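Local coordinates for protein CurF (PDB 2Q35) that probably acts as the ECH2 decarboxylase of polyketide chain beta-branching, a lyase domain with the crotonase fold, at residues T54-F60 against A95-S101; G104-L108 against V122-N126; K145-L150 against R169-F173. The protein carries 1 engineered substitution. One frame throughout, in Å; residues are numbered along the deposited sequence.

Interaction 1 of 3, residues T54-F60 against A95-S101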
# COMPACT_ATOMS: atom_id res chain seq x y z
N THR A 54 17.10 18.93 -6.57
CA THR A 54 17.37 18.34 -7.90
C THR A 54 18.89 18.22 -8.12
O THR A 54 19.70 18.75 -7.34
CB THR A 54 16.65 19.14 -9.00
OG1 THR A 54 16.54 18.33 -10.19
CG2 THR A 54 17.37 20.46 -9.33
N GLY A 55 19.25 17.51 -9.18
CA GLY A 55 20.64 17.33 -9.61
C GLY A 55 21.04 18.19 -10.80
O GLY A 55 20.50 19.29 -11.03
N TYR A 56 21.99 17.67 -11.58
CA TYR A 56 22.46 18.32 -12.79
C TYR A 56 22.65 17.23 -13.83
O TYR A 56 23.04 16.09 -13.51
CB TYR A 56 23.82 18.97 -12.51
CG TYR A 56 24.97 17.97 -12.56
CD1 TYR A 56 25.30 17.21 -11.44
CD2 TYR A 56 25.69 17.77 -13.74
CE1 TYR A 56 26.34 16.26 -11.48
CE2 TYR A 56 26.73 16.82 -13.79
CZ TYR A 56 27.04 16.08 -12.66
OH TYR A 56 28.07 15.16 -12.71
N GLY A 57 22.43 17.59 -15.09
CA GLY A 57 22.72 16.67 -16.18
C GLY A 57 22.06 15.32 -15.95
O GLY A 57 20.85 15.25 -15.69
N ASN A 58 22.86 14.27 -16.03
CA ASN A 58 22.38 12.89 -16.01
C ASN A 58 22.23 12.29 -14.61
O ASN A 58 21.86 11.12 -14.50
CB ASN A 58 23.32 11.99 -16.80
CG ASN A 58 23.21 12.20 -18.30
OD1 ASN A 58 22.14 12.56 -18.81
ND2 ASN A 58 24.30 11.97 -19.01
N TYR A 59 22.53 13.08 -13.58
CA TYR A 59 22.64 12.57 -12.20
C TYR A 59 21.79 13.34 -11.22
O TYR A 59 21.88 14.58 -11.12
CB TYR A 59 24.08 12.60 -11.72
CG TYR A 59 24.99 11.75 -12.55
CD1 TYR A 59 25.07 10.39 -12.33
CD2 TYR A 59 25.73 12.32 -13.58
CE1 TYR A 59 25.90 9.59 -13.12
CE2 TYR A 59 26.56 11.54 -14.38
CZ TYR A 59 26.63 10.18 -14.15
OH TYR A 59 27.48 9.42 -14.93
N PHE A 60 20.97 12.60 -10.47
CA PHE A 60 20.36 13.16 -9.29
C PHE A 60 21.35 13.01 -8.12
O PHE A 60 21.87 14.00 -7.61
CB PHE A 60 18.99 12.53 -8.97
CG PHE A 60 18.42 13.00 -7.65
CD1 PHE A 60 17.86 14.26 -7.56
CD2 PHE A 60 18.49 12.20 -6.48
CE1 PHE A 60 17.30 14.74 -6.33
CE2 PHE A 60 17.96 12.68 -5.25
CZ PHE A 60 17.38 13.95 -5.18
N ALA A 95 11.50 15.96 -4.54
CA ALA A 95 12.78 15.51 -5.09
C ALA A 95 12.56 15.34 -6.58
O ALA A 95 11.85 14.42 -6.99
CB ALA A 95 13.19 14.19 -4.51
N ALA A 96 13.17 16.22 -7.35
CA ALA A 96 13.05 16.16 -8.82
C ALA A 96 14.24 15.36 -9.34
O ALA A 96 15.33 15.90 -9.57
CB ALA A 96 13.01 17.57 -9.43
N MET A 97 14.07 14.05 -9.42
CA MET A 97 15.17 13.18 -9.75
C MET A 97 15.24 13.08 -11.29
O MET A 97 14.78 12.11 -11.88
CB MET A 97 15.01 11.82 -9.08
CG MET A 97 14.90 11.93 -7.56
SD MET A 97 15.17 10.34 -6.71
CE MET A 97 14.07 9.26 -7.62
N GLN A 98 15.83 14.12 -11.88
CA GLN A 98 15.90 14.23 -13.36
C GLN A 98 16.96 13.30 -13.95
O GLN A 98 17.02 13.12 -15.18
CB GLN A 98 16.14 15.70 -13.76
CG GLN A 98 17.61 16.17 -13.92
CD GLN A 98 18.52 15.87 -12.74
OE1 GLN A 98 18.10 15.86 -11.56
NE2 GLN A 98 19.79 15.61 -13.04
N GLY A 99 17.83 12.81 -13.09
CA GLY A 99 18.92 11.90 -13.42
C GLY A 99 18.95 10.64 -12.58
O GLY A 99 17.99 10.32 -11.87
N HIS A 100 20.04 9.89 -12.69
CA HIS A 100 20.13 8.59 -12.05
C HIS A 100 20.18 8.81 -10.54
O HIS A 100 20.66 9.85 -10.07
CB HIS A 100 21.42 7.90 -12.44
CG HIS A 100 21.66 7.82 -13.92
ND1 HIS A 100 20.79 7.19 -14.78
CD2 HIS A 100 22.70 8.24 -14.67
CE1 HIS A 100 21.27 7.25 -16.01
NE2 HIS A 100 22.43 7.89 -15.97
N SER A 101 19.73 7.80 -9.81
CA SER A 101 19.89 7.79 -8.34
C SER A 101 20.28 6.40 -7.87
O SER A 101 19.52 5.44 -8.07
CB SER A 101 18.57 8.20 -7.68
OG SER A 101 18.07 9.42 -8.18
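A bend at chi2 (-52°) brings the Gln98 amide into the loop from Gly55 to Tyr59. Phe60, with CG anti to the backbone N (chi1 174°), swings its ring over Met97. The Gln98 amide is gripped at both ends. Its OE1 accepts from Gly55 N at 3.1 Å, the donor standing above the carbonyl plane. The two N-H groups of NE2 point to separate acceptors, Gly57 O at 2.9 Å and Tyr59 O at 3.0 Å, both nearly in the amide plane. Three bonds therefore fix the flip and tilt of the amide, and Tyr59 O also accepts from Tyr56 N, across the ends of the type II' turn Tyr56-Tyr59. An alanine in place of Gln98 would probably leave Gly55 N and Gly57 O without this partner and Tyr59 O with Tyr56 N alone among these bonds, the loop less firmly tied to residues 95-101. The loop follows strand 50-54, and here the chain passes from the main sheet to the smaller one of the crotonase fold: residues 95-101 make the same passage alongside. Thr54 OG1 gives its hydrogen to a lone pair of Ala96 O in the carbonyl plane, at 2.8 Å. Beyond Gln98 a parallel bridge pairs Tyr59 with His100, through His100 N to Asn58 O (2.8 Å) and Phe60 N to His100 O (2.8 Å). The imidazole of His100, bonded through ND1 to Val122 N, turns its edge to the face of Tyr59 in an offset edge-to-face pair, planes at 71°. On the buried side, Met97 CG sits over the centre of the Phe60 ring, 3.6 Å from its centroid, and SD adds a Met-aromatic contact over the same face. Ser101 OG, buried without a polar partner, touches Phe60 CB and CD2.

Interaction 2 of 3, residues G104-L108 against V122-N126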
# COMPACT_ATOMS: atom_id res chain seq x y z
N GLY A 104 22.35 5.17 -1.55
CA GLY A 104 21.98 6.30 -0.70
C GLY A 104 21.39 7.46 -1.48
O GLY A 104 20.59 8.25 -0.95
N GLY A 105 21.78 7.58 -2.76
CA GLY A 105 21.26 8.66 -3.60
C GLY A 105 19.78 8.48 -3.94
O GLY A 105 19.04 9.45 -4.08
N LEU A 106 19.35 7.23 -4.08
CA LEU A 106 17.92 6.97 -4.28
C LEU A 106 17.20 7.27 -2.96
O LEU A 106 16.14 7.88 -2.96
CB LEU A 106 17.66 5.52 -4.74
CG LEU A 106 16.20 5.09 -4.82
CD1 LEU A 106 15.44 5.98 -5.82
CD2 LEU A 106 16.05 3.58 -5.18
N LEU A 107 17.77 6.83 -1.84
CA LEU A 107 17.13 7.11 -0.55
C LEU A 107 17.01 8.59 -0.26
O LEU A 107 16.00 9.04 0.25
CB LEU A 107 17.84 6.39 0.61
CG LEU A 107 17.37 4.94 0.82
CD1 LEU A 107 15.92 4.94 1.35
CD2 LEU A 107 17.49 4.06 -0.43
N LEU A 108 18.04 9.36 -0.64
CA LEU A 108 18.03 10.81 -0.47
C LEU A 108 16.78 11.40 -1.08
O LEU A 108 16.10 12.23 -0.47
CB LEU A 108 19.24 11.42 -1.15
CG LEU A 108 19.38 12.94 -0.92
CD1 LEU A 108 19.79 13.23 0.53
CD2 LEU A 108 20.39 13.56 -1.86
N VAL A 122 18.28 5.74 -14.55
CA VAL A 122 18.37 4.47 -13.87
C VAL A 122 18.33 4.71 -12.36
O VAL A 122 18.88 5.69 -11.89
CB VAL A 122 19.66 3.73 -14.39
CG1 VAL A 122 20.40 3.00 -13.34
CG2 VAL A 122 19.27 2.85 -15.60
N TYR A 123 17.66 3.81 -11.65
CA TYR A 123 17.47 3.89 -10.18
C TYR A 123 17.78 2.54 -9.55
O TYR A 123 17.38 1.50 -10.05
CB TYR A 123 16.02 4.33 -9.86
CG TYR A 123 15.72 5.66 -10.53
CD1 TYR A 123 16.12 6.85 -9.95
CD2 TYR A 123 15.15 5.70 -11.81
CE1 TYR A 123 15.90 8.08 -10.57
CE2 TYR A 123 14.94 6.90 -12.44
CZ TYR A 123 15.33 8.08 -11.84
OH TYR A 123 15.15 9.29 -12.45
N ALA A 124 18.49 2.53 -8.41
CA ALA A 124 18.87 1.25 -7.82
C ALA A 124 19.08 1.42 -6.31
O ALA A 124 19.61 2.44 -5.90
CB ALA A 124 20.15 0.71 -8.42
N THR A 125 18.68 0.41 -5.54
CA THR A 125 19.16 0.24 -4.15
C THR A 125 20.20 -0.85 -4.35
O THR A 125 19.87 -2.05 -4.34
CB THR A 125 18.06 -0.26 -3.19
OG1 THR A 125 17.35 -1.36 -3.76
CG2 THR A 125 17.04 0.84 -2.84
N ASN A 126 21.44 -0.43 -4.62
CA ASN A 126 22.49 -1.33 -5.13
C ASN A 126 23.33 -2.04 -4.06
O ASN A 126 24.27 -2.76 -4.37
CB ASN A 126 23.41 -0.59 -6.11
CG ASN A 126 23.99 0.66 -5.53
OD1 ASN A 126 23.87 0.90 -4.32
ND2 ASN A 126 24.63 1.47 -6.37
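Leu106 and Thr125 meet through their methyl groups, and the whole contact is apolar packing with no hydrogen bond across it. Leu106 CD2 approaches Thr125 CG2 at 3.7 Å, the two side chains slanting past each other. From the next position on the helix, Leu107 CD2 reaches the same methyl, 4.0 Å from Thr125 CG2, so one methyl of Thr125 meets both leucines, which approach it from the helix side. Leu106 leaves the helix with CG anti to the backbone N (chi1 173°), which sends its two methyls to different partners on residues 123-125. While CD2 goes to Thr125, CD1 lies obliquely to the Tyr123 ring, 4.3 Å from Tyr123 CD1. Against the backbone, Leu106 CB and CD2 both lie 3.8 Å from Ala124 O. The polar end of Tyr123 is engaged by other residues: OH gives a hydrogen to Met97 O and accepts one from Ser118 N, so the ring offered to Leu106 is anchored. Helix 104-110 thus lies against the small sheet of the crotonase fold, at strand 122-124, with Leu106 also touching Ser101 of the adjoining strand 100-102; Met154 of helix 148-157 covers Leu106 and Thr125, and Leu142 of helix 138-146 packs on Leu107 and Thr125.

Interaction 3 of 3, residues K145-L150 against R169-F173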
# COMPACT_ATOMS: atom_id res chain seq x y z
N LYS A 145 7.00 3.90 0.50
CA LYS A 145 6.82 4.81 -0.62
C LYS A 145 6.72 4.19 -2.00
O LYS A 145 5.99 4.72 -2.84
CB LYS A 145 7.88 5.89 -0.60
CG LYS A 145 7.94 6.57 0.76
CD LYS A 145 8.44 7.95 0.62
CE LYS A 145 8.50 8.62 1.99
NZ LYS A 145 8.85 10.04 1.77
N LEU A 146 7.42 3.08 -2.23
CA LEU A 146 7.31 2.38 -3.53
C LEU A 146 6.33 1.21 -3.48
O LEU A 146 5.94 0.70 -4.53
CB LEU A 146 8.67 1.87 -4.01
CG LEU A 146 9.85 2.84 -4.08
CD1 LEU A 146 11.06 2.15 -4.70
CD2 LEU A 146 9.49 4.11 -4.85
N GLY A 147 5.96 0.79 -2.28
CA GLY A 147 5.14 -0.41 -2.08
C GLY A 147 5.99 -1.61 -1.75
O GLY A 147 7.13 -1.70 -2.21
N SER A 148 5.46 -2.55 -0.96
CA SER A 148 6.26 -3.67 -0.46
C SER A 148 6.90 -4.55 -1.55
O SER A 148 8.02 -5.05 -1.36
CB SER A 148 5.47 -4.52 0.57
OG SER A 148 4.28 -5.06 0.00
N GLU A 149 6.24 -4.71 -2.70
CA GLU A 149 6.75 -5.59 -3.76
C GLU A 149 7.87 -5.05 -4.62
O GLU A 149 8.85 -5.77 -4.87
CB GLU A 149 5.64 -6.11 -4.64
CG GLU A 149 5.29 -7.53 -4.32
CD GLU A 149 4.58 -7.68 -2.98
OE1 GLU A 149 3.36 -7.37 -2.96
OE2 GLU A 149 5.23 -8.12 -1.99
N LEU A 150 7.75 -3.82 -5.10
CA LEU A 150 8.88 -3.17 -5.75
C LEU A 150 10.01 -3.09 -4.76
O LEU A 150 11.15 -3.35 -5.10
CB LEU A 150 8.56 -1.75 -6.27
CG LEU A 150 8.40 -1.53 -7.78
CD1 LEU A 150 8.30 -0.04 -8.07
CD2 LEU A 150 9.50 -2.17 -8.63
N ARG A 169 5.73 -1.00 -13.92
CA ARG A 169 5.57 -1.82 -12.74
C ARG A 169 4.56 -1.23 -11.75
O ARG A 169 4.22 -1.85 -10.75
CB ARG A 169 6.94 -1.88 -12.06
CG ARG A 169 7.25 -3.12 -11.37
CD ARG A 169 7.61 -4.23 -12.35
NE ARG A 169 7.72 -5.44 -11.56
CZ ARG A 169 8.85 -6.05 -11.24
NH1 ARG A 169 10.02 -5.61 -11.69
NH2 ARG A 169 8.80 -7.13 -10.48
N GLY A 170 4.08 -0.02 -12.03
CA GLY A 170 3.06 0.60 -11.20
C GLY A 170 3.59 1.37 -10.01
O GLY A 170 2.90 1.55 -9.02
N ILE A 171 4.83 1.85 -10.11
CA ILE A 171 5.39 2.69 -9.03
C ILE A 171 4.41 3.84 -8.72
O ILE A 171 3.82 4.44 -9.62
CB ILE A 171 6.81 3.17 -9.41
CG1 ILE A 171 7.55 3.73 -8.18
CG2 ILE A 171 6.77 4.18 -10.55
CD1 ILE A 171 9.00 4.12 -8.49
N PRO A 172 4.17 4.13 -7.43
CA PRO A 172 3.23 5.20 -7.11
C PRO A 172 3.84 6.60 -7.08
O PRO A 172 3.60 7.34 -6.13
CB PRO A 172 2.73 4.82 -5.72
CG PRO A 172 3.83 3.98 -5.12
CD PRO A 172 4.70 3.46 -6.23
N PHE A 173 4.66 6.93 -8.07
CA PHE A 173 5.17 8.30 -8.22
C PHE A 173 5.11 8.65 -9.69
O PHE A 173 5.11 7.74 -10.52
CB PHE A 173 6.62 8.41 -7.77
CG PHE A 173 6.80 8.37 -6.27
CD1 PHE A 173 6.42 9.46 -5.50
CD2 PHE A 173 7.37 7.28 -5.66
CE1 PHE A 173 6.60 9.46 -4.13
CE2 PHE A 173 7.56 7.26 -4.28
CZ PHE A 173 7.18 8.36 -3.52
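The corner between helices 138-146 and 148-157 packs through Leu146 and Leu150 on Ile171 in the loop that leaves helix 163-168 through a Schellman motif at Gly170. Leu146 and Ile171 run side by side, pointing the same way, with Leu146 CD2 3.7 Å from Ile171 CD1. That same Leu146 methyl also lies in the plane of the Phe173 ring, at its edge, 3.7 Å from CE2. Leu150 crosses Ile171 at about a right angle, and the two Leu150 methyls part: CD1 rests 3.8 Å from Ile171 CB, while CD2 touches Arg169 CG at 3.7 Å. Beyond Arg169 CG, the bend at chi2 (76°) turns the rest of the chain, whose NH2 forms a salt bridge with Glu153. At the other end the Lys145 carbonyl faces carbon, its O 3.2 Å from Pro172 CG and 3.3 Å from Phe173 CE2. Lys145 CB rests near the same ring, and the extended Lys145 chain carries NZ off to Leu110 O. Gly147, at positive phi, makes the turn between the two helices. Both sides of the contact reach other subunits: Glu149 of the third subunit packs on Lys145, Pro172 and Phe173, and Tyr184 of the second on Arg169. The corner thus lies where it meets both other subunits of the trimer, the basic unit of assembly common in the crotonase family.

Along the chain the three contacts follow one another without nesting or crossing. Interaction 1 closes the long excursion from residue 54 to 101, which holds helices 66-73 and 83-87, and ties the ends of two main-sheet strands to the start of the small sheet. Interaction 2 opens just beyond it and closes the shorter loop 104-126. These two touch where strands 100-102 and 122-124 pair: Ser101 N meets Val122 O. Interaction 3 closes residues 145-173 at the trimer interface; its centre lies about 14 Å from that of interaction 2 and about 19 Å from that of interaction 1, touching neither. Helices 138-146 and 148-157 bridge the gap, since both also cover interaction 2.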